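Local coordinates for Alpha/beta hydrolase (Paenibacillus sp. VTT E-133280, PDB 6TJ2), which is an extracellular alpha/beta-hydrolase that probably acts as a methyl salicylate esterase, like its tobacco homologue salicylic acid binding protein 2, at residues 136-142 with 225-231; 256-260 with 278-284; 45-51 with 111-116. All blocks are in the same frame, centred on the assembly; numbering follows the deposited sequence.

Interaction 1 of 3, residues 136-142 with 225-231; sequences RIVFFDA and PKSYLYL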
loop_
_atom_site.group_PDB
_atom_site.type_symbol
_atom_site.label_atom_id
_atom_site.label_comp_id
_atom_site.label_asym_id
_atom_site.label_seq_id
_atom_site.Cartn_x
_atom_site.Cartn_y
_atom_site.Cartn_z
ATOM N N ARG A 136 15.944 -17.077 12.842
ATOM C CA ARG A 136 15.222 -15.873 12.371
ATOM C C ARG A 136 13.781 -16.012 12.839
ATOM O O ARG A 136 13.262 -17.145 12.902
ATOM C CB ARG A 136 15.342 -15.748 10.846
ATOM C CG ARG A 136 14.617 -14.559 10.230
ATOM C CD ARG A 136 14.964 -14.323 8.766
ATOM N NE ARG A 136 16.263 -13.748 8.581
ATOM C CZ ARG A 136 16.518 -12.412 8.502
ATOM N NH1 ARG A 136 15.611 -11.410 8.554
ATOM N NH2 ARG A 136 17.788 -12.061 8.358
ATOM N N ILE A 137 13.173 -14.892 13.164
ATOM C CA ILE A 137 11.762 -14.835 13.614
ATOM C C ILE A 137 10.959 -14.136 12.534
ATOM O O ILE A 137 11.339 -13.010 12.110
ATOM C CB ILE A 137 11.654 -14.140 14.957
ATOM C CG1 ILE A 137 12.539 -14.772 16.027
ATOM C CG2 ILE A 137 10.206 -14.098 15.368
ATOM C CD1 ILE A 137 12.664 -13.887 17.275
ATOM N N VAL A 138 9.909 -14.767 12.035
ATOM C CA VAL A 138 9.097 -14.233 10.927
ATOM C C VAL A 138 7.700 -13.980 11.448
ATOM O O VAL A 138 7.033 -14.929 11.899
ATOM C CB VAL A 138 9.096 -15.164 9.701
ATOM C CG1 VAL A 138 8.204 -14.600 8.611
ATOM C CG2 VAL A 138 10.515 -15.381 9.204
ATOM N N PHE A 139 7.268 -12.758 11.367
ATOM C CA PHE A 139 5.889 -12.358 11.673
ATOM C C PHE A 139 5.106 -12.327 10.384
ATOM O O PHE A 139 5.412 -11.503 9.510
ATOM C CB PHE A 139 5.864 -10.985 12.330
ATOM C CG PHE A 139 6.461 -10.976 13.709
ATOM C CD1 PHE A 139 5.639 -10.936 14.827
ATOM C CD2 PHE A 139 7.814 -11.007 13.922
ATOM C CE1 PHE A 139 6.179 -10.960 16.099
ATOM C CE2 PHE A 139 8.370 -11.035 15.183
ATOM C CZ PHE A 139 7.534 -11.056 16.275
ATOM N N PHE A 140 4.138 -13.174 10.187
ATOM C CA PHE A 140 3.299 -13.309 8.983
ATOM C C PHE A 140 1.907 -12.798 9.294
ATOM O O PHE A 140 1.167 -13.487 9.983
ATOM C CB PHE A 140 3.340 -14.737 8.451
ATOM C CG PHE A 140 2.286 -15.094 7.439
ATOM C CD1 PHE A 140 1.774 -16.386 7.361
ATOM C CD2 PHE A 140 1.810 -14.150 6.541
ATOM C CE1 PHE A 140 0.750 -16.673 6.473
ATOM C CE2 PHE A 140 0.768 -14.438 5.684
ATOM C CZ PHE A 140 0.241 -15.717 5.645
ATOM N N ASP A 141 1.598 -11.544 8.927
ATOM C CA ASP A 141 0.271 -10.961 9.204
ATOM C C ASP A 141 -0.028 -11.240 10.681
ATOM O O ASP A 141 -1.100 -11.772 11.027
ATOM C CB ASP A 141 -0.805 -11.471 8.263
ATOM C CG ASP A 141 -0.635 -10.967 6.854
ATOM O OD1 ASP A 141 0.208 -10.158 6.623
ATOM O OD2 ASP A 141 -1.462 -11.344 5.992
ATOM N N ALA A 142 0.933 -10.851 11.505
ATOM C CA ALA A 142 0.965 -11.203 12.919
ATOM C C ALA A 142 1.034 -9.957 13.793
ATOM O O ALA A 142 1.541 -8.893 13.403
ATOM C CB ALA A 142 2.099 -12.155 13.242
ATOM N N PRO A 225 17.604 -11.905 13.997
ATOM C CA PRO A 225 17.021 -11.224 12.854
ATOM C C PRO A 225 15.511 -11.484 12.727
ATOM O O PRO A 225 15.015 -12.555 13.128
ATOM C CB PRO A 225 17.719 -11.832 11.638
ATOM C CG PRO A 225 18.867 -12.636 12.131
ATOM C CD PRO A 225 18.631 -12.854 13.596
ATOM N N LYS A 226 14.786 -10.463 12.304
ATOM C CA LYS A 226 13.328 -10.521 12.132
ATOM C C LYS A 226 12.938 -10.203 10.713
ATOM O O LYS A 226 13.590 -9.371 10.048
ATOM C CB LYS A 226 12.659 -9.517 13.061
ATOM C CG LYS A 226 12.881 -9.810 14.553
ATOM C CD LYS A 226 12.669 -8.618 15.466
ATOM C CE LYS A 226 13.964 -7.859 15.645
ATOM N NZ LYS A 226 14.753 -8.524 16.714
ATOM N N SER A 227 11.828 -10.782 10.286
ATOM C CA SER A 227 11.128 -10.447 9.040
ATOM C C SER A 227 9.664 -10.246 9.303
ATOM O O SER A 227 9.112 -10.809 10.287
ATOM C CB SER A 227 11.287 -11.529 8.002
ATOM O OG SER A 227 12.655 -11.787 7.749
ATOM N N TYR A 228 9.029 -9.485 8.439
ATOM C CA TYR A 228 7.574 -9.321 8.447
ATOM C C TYR A 228 7.089 -9.612 7.060
ATOM O O TYR A 228 7.491 -8.928 6.088
ATOM C CB TYR A 228 7.141 -7.926 8.907
ATOM C CG TYR A 228 5.710 -7.875 9.404
ATOM C CD1 TYR A 228 4.631 -7.879 8.530
ATOM C CD2 TYR A 228 5.421 -7.876 10.772
ATOM C CE1 TYR A 228 3.331 -7.932 8.965
ATOM C CE2 TYR A 228 4.104 -7.920 11.218
ATOM C CZ TYR A 228 3.079 -7.998 10.319
ATOM O OH TYR A 228 1.778 -8.066 10.780
ATOM N N LEU A 229 6.232 -10.626 6.938
ATOM C CA LEU A 229 5.576 -11.044 5.696
ATOM C C LEU A 229 4.140 -10.536 5.733
ATOM O O LEU A 229 3.393 -10.912 6.628
ATOM C CB LEU A 229 5.686 -12.582 5.574
ATOM C CG LEU A 229 4.909 -13.174 4.390
ATOM C CD1 LEU A 229 5.272 -12.570 3.030
ATOM C CD2 LEU A 229 5.052 -14.706 4.361
ATOM N N TYR A 230 3.790 -9.650 4.802
ATOM C CA TYR A 230 2.513 -8.946 4.771
ATOM C C TYR A 230 1.771 -9.224 3.511
ATOM O O TYR A 230 2.366 -9.035 2.429
ATOM C CB TYR A 230 2.765 -7.442 4.918
ATOM C CG TYR A 230 1.532 -6.590 4.851
ATOM C CD1 TYR A 230 1.450 -5.606 3.898
ATOM C CD2 TYR A 230 0.451 -6.786 5.696
ATOM C CE1 TYR A 230 0.366 -4.759 3.852
ATOM C CE2 TYR A 230 -0.677 -5.988 5.596
ATOM C CZ TYR A 230 -0.704 -4.971 4.687
ATOM O OH TYR A 230 -1.844 -4.160 4.676
ATOM N N LEU A 231 0.520 -9.605 3.602
ATOM C CA LEU A 231 -0.371 -9.736 2.450
ATOM C C LEU A 231 -1.310 -8.533 2.399
ATOM O O LEU A 231 -1.935 -8.190 3.389
ATOM C CB LEU A 231 -1.153 -11.041 2.467
ATOM C CG LEU A 231 -0.337 -12.311 2.664
ATOM C CD1 LEU A 231 -1.246 -13.534 2.657
ATOM C CD2 LEU A 231 0.729 -12.457 1.573
#

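Interaction 2 of 3, residues 256-260 with 278-284; sequences RFIEG and LMVKAGR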
loop_
_atom_site.group_PDB
_atom_site.type_symbol
_atom_site.label_atom_id
_atom_site.label_comp_id
_atom_site.label_asym_id
_atom_site.label_seq_id
_atom_site.Cartn_x
_atom_site.Cartn_y
_atom_site.Cartn_z
ATOM N N ARG A 256 13.232 -7.318 7.946
ATOM C CA ARG A 256 13.107 -7.545 6.504
ATOM C C ARG A 256 11.649 -7.627 6.105
ATOM O O ARG A 256 10.912 -8.506 6.582
ATOM C CB ARG A 256 13.782 -8.845 6.072
ATOM C CG ARG A 256 13.780 -9.081 4.562
ATOM C CD ARG A 256 14.099 -10.528 4.172
ATOM N NE ARG A 256 15.423 -10.835 4.659
ATOM C CZ ARG A 256 15.895 -12.084 4.765
ATOM N NH1 ARG A 256 15.186 -13.092 4.306
ATOM N NH2 ARG A 256 17.055 -12.281 5.340
ATOM N N PHE A 257 11.212 -6.678 5.305
ATOM C CA PHE A 257 9.846 -6.620 4.807
ATOM C C PHE A 257 9.707 -7.410 3.526
ATOM O O PHE A 257 10.443 -7.154 2.556
ATOM C CB PHE A 257 9.443 -5.163 4.547
ATOM C CG PHE A 257 8.038 -4.997 4.016
ATOM C CD1 PHE A 257 6.933 -5.383 4.788
ATOM C CD2 PHE A 257 7.785 -4.342 2.812
ATOM C CE1 PHE A 257 5.652 -5.251 4.290
ATOM C CE2 PHE A 257 6.507 -4.185 2.330
ATOM C CZ PHE A 257 5.410 -4.626 3.082
ATOM N N ILE A 258 8.710 -8.287 3.449
ATOM C CA ILE A 258 8.329 -9.056 2.248
ATOM C C ILE A 258 6.833 -8.913 2.045
ATOM O O ILE A 258 6.069 -9.133 2.999
ATOM C CB ILE A 258 8.755 -10.534 2.349
ATOM C CG1 ILE A 258 10.291 -10.686 2.497
ATOM C CG2 ILE A 258 8.209 -11.318 1.168
ATOM C CD1 ILE A 258 11.129 -10.207 1.352
ATOM N N GLU A 259 6.411 -8.525 0.865
ATOM C CA GLU A 259 5.012 -8.272 0.542
ATOM C C GLU A 259 4.492 -9.324 -0.411
ATOM O O GLU A 259 5.176 -9.745 -1.338
ATOM C CB GLU A 259 4.920 -6.901 -0.146
ATOM C CG GLU A 259 3.505 -6.402 -0.433
ATOM C CD GLU A 259 3.553 -5.218 -1.425
ATOM O OE1 GLU A 259 3.793 -5.455 -2.650
ATOM O OE2 GLU A 259 3.225 -4.175 -0.995
ATOM N N GLY A 260 3.249 -9.696 -0.225
ATOM C CA GLY A 260 2.513 -10.545 -1.145
ATOM C C GLY A 260 1.074 -10.177 -1.274
ATOM O O GLY A 260 0.606 -9.231 -0.620
ATOM N N LEU A 278 6.890 -17.181 -0.587
ATOM C CA LEU A 278 6.993 -15.966 0.221
ATOM C C LEU A 278 7.629 -16.221 1.577
ATOM O O LEU A 278 8.449 -15.420 2.086
ATOM C CB LEU A 278 5.636 -15.291 0.433
ATOM C CG LEU A 278 5.044 -14.653 -0.832
ATOM C CD1 LEU A 278 3.602 -14.299 -0.605
ATOM C CD2 LEU A 278 5.872 -13.422 -1.250
ATOM N N MET A 279 7.304 -17.367 2.171
ATOM C CA MET A 279 7.885 -17.708 3.479
ATOM C C MET A 279 9.365 -17.984 3.344
ATOM O O MET A 279 10.137 -17.617 4.235
ATOM C CB MET A 279 7.153 -18.914 4.078
ATOM C CG MET A 279 5.742 -18.544 4.473
ATOM S SD MET A 279 4.795 -19.979 4.932
ATOM C CE MET A 279 3.430 -19.262 5.846
ATOM N N VAL A 280 9.811 -18.581 2.223
ATOM C CA VAL A 280 11.273 -18.723 1.995
ATOM C C VAL A 280 11.897 -17.353 1.819
ATOM O O VAL A 280 12.973 -17.107 2.310
ATOM C CB VAL A 280 11.502 -19.660 0.791
ATOM C CG1 VAL A 280 12.974 -19.699 0.357
ATOM C CG2 VAL A 280 11.002 -21.070 1.093
ATOM N N LYS A 281 11.271 -16.457 1.062
ATOM C CA LYS A 281 11.834 -15.100 0.849
ATOM C C LYS A 281 11.959 -14.329 2.162
ATOM O O LYS A 281 12.931 -13.606 2.398
ATOM C CB LYS A 281 10.929 -14.298 -0.075
ATOM C CG LYS A 281 11.219 -14.425 -1.561
ATOM C CD LYS A 281 10.323 -13.442 -2.340
ATOM C CE LYS A 281 10.750 -12.000 -2.537
ATOM N NZ LYS A 281 9.994 -11.422 -3.700
ATOM N N ALA A 282 11.044 -14.577 3.127
ATOM C CA ALA A 282 11.064 -13.939 4.439
ATOM C C ALA A 282 12.032 -14.649 5.402
ATOM O O ALA A 282 12.633 -14.008 6.243
ATOM C CB ALA A 282 9.648 -13.885 4.970
ATOM N N GLY A 283 12.219 -15.965 5.234
ATOM C CA GLY A 283 12.985 -16.785 6.190
ATOM C C GLY A 283 14.435 -17.014 5.837
ATOM O O GLY A 283 15.246 -17.293 6.759
ATOM N N ARG A 284 14.813 -16.888 4.562
ATOM C CA ARG A 284 16.160 -17.222 4.089
ATOM C C ARG A 284 17.175 -16.279 4.671
ATOM O O ARG A 284 16.855 -15.156 5.075
ATOM C CB ARG A 284 16.223 -17.227 2.578
ATOM C CG ARG A 284 16.003 -15.854 1.952
ATOM C CD ARG A 284 16.002 -15.980 0.460
ATOM N NE ARG A 284 15.672 -14.716 -0.183
ATOM C CZ ARG A 284 15.592 -14.551 -1.489
ATOM N NH1 ARG A 284 15.995 -15.484 -2.326
ATOM N NH2 ARG A 284 15.136 -13.397 -1.984
HETATM O O HOH W 1 7.769 -10.210 -2.289
#

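Interaction 3 of 3, residues 45-51 with 111-116; sequences LTFVLIH and FILLGH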
loop_
_atom_site.group_PDB
_atom_site.type_symbol
_atom_site.label_atom_id
_atom_site.label_comp_id
_atom_site.label_asym_id
_atom_site.label_seq_id
_atom_site.Cartn_x
_atom_site.Cartn_y
_atom_site.Cartn_z
ATOM N N LEU A 45 15.821 -24.961 4.673
ATOM C CA LEU A 45 15.429 -24.252 5.896
ATOM C C LEU A 45 14.561 -25.191 6.753
ATOM O O LEU A 45 13.894 -26.102 6.222
ATOM C CB LEU A 45 14.620 -23.000 5.539
ATOM C CG LEU A 45 15.382 -21.953 4.726
ATOM C CD1 LEU A 45 14.412 -20.853 4.343
ATOM C CD2 LEU A 45 16.538 -21.377 5.476
ATOM N N THR A 46 14.568 -24.939 8.056
ATOM C CA THR A 46 13.652 -25.631 8.957
ATOM C C THR A 46 12.711 -24.556 9.484
ATOM O O THR A 46 13.187 -23.559 10.050
ATOM C CB THR A 46 14.379 -26.341 10.083
ATOM O OG1 THR A 46 15.165 -27.375 9.461
ATOM C CG2 THR A 46 13.443 -26.952 11.101
ATOM N N PHE A 47 11.429 -24.743 9.327
ATOM C CA PHE A 47 10.362 -23.830 9.822
ATOM C C PHE A 47 9.656 -24.493 10.989
ATOM O O PHE A 47 9.288 -25.696 10.940
ATOM C CB PHE A 47 9.344 -23.589 8.715
ATOM C CG PHE A 47 9.854 -22.720 7.611
ATOM C CD1 PHE A 47 9.612 -21.335 7.610
ATOM C CD2 PHE A 47 10.448 -23.300 6.509
ATOM C CE1 PHE A 47 10.074 -20.560 6.553
ATOM C CE2 PHE A 47 10.867 -22.519 5.444
ATOM C CZ PHE A 47 10.660 -21.156 5.474
ATOM N N VAL A 48 9.342 -23.701 11.995
ATOM C CA VAL A 48 8.362 -24.012 13.060
ATOM C C VAL A 48 7.233 -22.999 12.902
ATOM O O VAL A 48 7.476 -21.795 13.130
ATOM C CB VAL A 48 8.995 -23.969 14.454
ATOM C CG1 VAL A 48 7.958 -24.220 15.528
ATOM C CG2 VAL A 48 10.119 -25.002 14.607
ATOM N N LEU A 49 6.062 -23.456 12.479
ATOM C CA LEU A 49 4.925 -22.591 12.110
ATOM C C LEU A 49 3.935 -22.572 13.262
ATOM O O LEU A 49 3.489 -23.653 13.650
ATOM C CB LEU A 49 4.239 -23.038 10.835
ATOM C CG LEU A 49 5.159 -23.271 9.635
ATOM C CD1 LEU A 49 4.335 -23.718 8.468
ATOM C CD2 LEU A 49 5.916 -22.003 9.254
ATOM N N ILE A 50 3.611 -21.393 13.751
ATOM C CA ILE A 50 2.701 -21.162 14.911
ATOM C C ILE A 50 1.451 -20.475 14.412
ATOM O O ILE A 50 1.507 -19.305 13.998
ATOM C CB ILE A 50 3.427 -20.360 15.988
ATOM C CG1 ILE A 50 4.781 -20.963 16.387
ATOM C CG2 ILE A 50 2.473 -20.158 17.168
ATOM C CD1 ILE A 50 4.688 -22.416 16.878
ATOM N N HIS A 51 0.336 -21.193 14.450
ATOM C CA HIS A 51 -0.956 -20.635 14.050
ATOM C C HIS A 51 -1.416 -19.578 15.061
ATOM O O HIS A 51 -0.907 -19.529 16.192
ATOM C CB HIS A 51 -2.013 -21.698 13.842
ATOM C CG HIS A 51 -2.478 -22.405 15.090
ATOM N ND1 HIS A 51 -3.345 -21.814 15.987
ATOM C CD2 HIS A 51 -2.159 -23.609 15.608
ATOM C CE1 HIS A 51 -3.591 -22.664 16.980
ATOM N NE2 HIS A 51 -2.874 -23.764 16.784
ATOM N N PHE A 111 16.333 -22.900 13.484
ATOM C CA PHE A 111 15.065 -22.900 12.750
ATOM C C PHE A 111 14.536 -21.463 12.620
ATOM O O PHE A 111 14.844 -20.534 13.383
ATOM C CB PHE A 111 14.051 -23.859 13.380
ATOM C CG PHE A 111 13.664 -23.581 14.794
ATOM C CD1 PHE A 111 12.725 -22.598 15.145
ATOM C CD2 PHE A 111 14.238 -24.317 15.806
ATOM C CE1 PHE A 111 12.386 -22.407 16.472
ATOM C CE2 PHE A 111 13.928 -24.076 17.125
ATOM C CZ PHE A 111 13.013 -23.116 17.471
ATOM N N ILE A 112 13.653 -21.379 11.651
ATOM C CA ILE A 112 12.859 -20.145 11.397
ATOM C C ILE A 112 11.590 -20.270 12.216
ATOM O O ILE A 112 10.801 -21.206 11.964
ATOM C CB ILE A 112 12.548 -20.002 9.903
ATOM C CG1 ILE A 112 13.839 -20.009 9.079
ATOM C CG2 ILE A 112 11.740 -18.740 9.664
ATOM C CD1 ILE A 112 13.661 -20.219 7.686
ATOM N N LEU A 113 11.367 -19.382 13.175
ATOM C CA LEU A 113 10.159 -19.431 14.019
ATOM C C LEU A 113 9.189 -18.443 13.388
ATOM O O LEU A 113 9.475 -17.210 13.404
ATOM C CB LEU A 113 10.515 -19.059 15.451
ATOM C CG LEU A 113 9.337 -19.115 16.435
ATOM C CD1 LEU A 113 8.756 -20.533 16.492
ATOM C CD2 LEU A 113 9.830 -18.641 17.816
ATOM N N LEU A 114 8.079 -18.933 12.849
ATOM C CA LEU A 114 7.125 -18.101 12.063
ATOM C C LEU A 114 5.778 -18.146 12.727
ATOM O O LEU A 114 5.275 -19.264 12.964
ATOM C CB LEU A 114 7.123 -18.605 10.626
ATOM C CG LEU A 114 6.305 -17.791 9.610
ATOM C CD1 LEU A 114 6.895 -18.004 8.214
ATOM C CD2 LEU A 114 4.834 -18.122 9.660
ATOM N N GLY A 115 5.176 -17.002 12.986
ATOM C CA GLY A 115 3.838 -16.921 13.602
ATOM C C GLY A 115 2.901 -16.137 12.740
ATOM O O GLY A 115 3.325 -15.184 12.078
ATOM N N HIS A 116 1.640 -16.548 12.698
ATOM C CA HIS A 116 0.516 -15.858 12.034
ATOM C C HIS A 116 -0.412 -15.309 13.085
ATOM O O HIS A 116 -0.654 -16.002 14.082
ATOM C CB HIS A 116 -0.159 -16.804 11.076
ATOM C CG HIS A 116 -1.313 -16.259 10.331
ATOM N ND1 HIS A 116 -2.571 -16.370 10.774
ATOM C CD2 HIS A 116 -1.378 -15.611 9.136
ATOM C CE1 HIS A 116 -3.410 -15.875 9.876
ATOM N NE2 HIS A 116 -2.700 -15.433 8.871
#

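Interaction 1 of 3, residues 136-142 with 225-231
Two adjacent parallel strands of the central alpha/beta-hydrolase sheet pair here, 134-139 with 226-231, their short axes 4.6 Å apart and inclined by 24°. The backbone ladder runs from I137 N to P225 O (3.0 Å) through S227 N to I137 O, F139 N to S227 O and L229 N to F139 O, ending with D141 N on L229 O. Where segment 136-142 turns a corner at F140 and D141, side chains prolong the pairing: D141 OD1 accepts L231 N at 3.1 Å, and Y228 OH donates to A142 O at 2.8 Å. At the other end R136 NH1 donates to S227 OG (3.1 Å), whose hydroxyl is also hydrogen-bonded to A282 O, and forms a salt bridge with D184 of the second subunit. On one face, the F140 ring packs by its edge against L231, CE2 to CD1 3.7 Å; on the other, F139 CB meets Y228 CD2 at 3.5 Å. Helix 272-283 covers the face bearing F140 and L229, whereas I137 and F139 rest on helix 119-129 and Y228 on helix 244-250.

Interaction 2 of 3, residues 256-260 with 278-284
R256 ties strand 256-260 to the C-terminal end of helix 272-283 by using its guanidinium group to collect carbonyl oxygens. R256 NH1 donates to K281 O at 3.0 Å and to R284 O at 2.8 Å, and R256 NH2 shares the latter acceptor, R284 O, at 2.9 Å. These carbonyls lie in the last turn and just beyond it, where the helix runs out of amide donors to satisfy them; A282 O is instead taken by the hydroxyl of S227. R256 NE forms a salt bridge with D184 of the second subunit. At the opposite end of the strand segment, a water donates to E259 O (2.8 Å) and accepts from K281 NZ (2.9 Å), while the E259 carboxylate bonds T232 of the second subunit. Between these polar ends I258 fills the gap, its CG1 4.1 Å from A282 CB and its CG2 4.0 Å from L278 CD2. G260 lets L278 CD1 approach its CA to 3.9 Å, where a beta carbon would clash. The strand and helix run nearly antiparallel, at 169° and 8.5 Å between axes, as the helix runs back along the strand on one face of the sheet: strand 226-231 flanks 256-260, L278 also rests on L229, and M279 faces helix 61-69.

Interaction 3 of 3, residues 45-51 with 111-116
Backbone hydrogen bonds dominate the pairing of strands 46-50 and 111-117, which run parallel with short axes 4.5 Å apart and inclined by 23°. Five of them alternate in direction: I112 N to T46 O (2.7 Å), V48 N to I112 O (2.9 Å), L114 N to V48 O (2.9 Å), I50 N to L114 O (2.8 Å) and H116 N to I50 O (3.1 Å). Weaker CA-H...O contacts, such as G115 CA to I50 O at 3.4 Å, supplement this ladder.

Two CH-pi contacts lie on opposite faces of the sheet. I112 CD1 sits over the F47 ring, 4.0 Å from its centroid, and V48 CG2 over the F111 ring, 3.9 Å from its centroid. Aliphatic packing fills in around them: L45 CD1 meets I112 CD1 at 3.5 Å and L49 CD2 meets L114 CB at 3.9 Å, while on the other face L113 CD1 lies 3.9 Å from V48 CG1 and 4.0 Å from I50 CG1. I50 and L113 then press onto helix 119-129.

Both strands lie inside the sheet, between 73-75 and 134-139. The end of strand 111-117 carries the start of a GxSxG sequence, G115 being its first glycine, consistent with the nucleophile elbow of alpha/beta-hydrolases; S117 would be the nucleophile of a probable S117-H264-D234 triad.

All three contacts belong to one parallel sheet. Interactions 1 and 3 are buried strand pairings joined directly, since V138 N bonds L113 O (2.8 Å) and F140 N bonds G115 O. Interaction 2 is only partly buried, at the edge strand, where it meets the second subunit more extensively than interaction 1 does; it shares the sheet with interaction 1 through Y228 N and R256 O (2.8 Å). Its helix also reaches interaction 3, M279 CG packing on L114 CD1. Chemistry follows position: interaction 3 adds almost purely apolar side chains to its ladder, interaction 1 adds polar side-chain bonds at both ends, and interaction 2 relies on arginine, carbonyls and water around a small apolar patch.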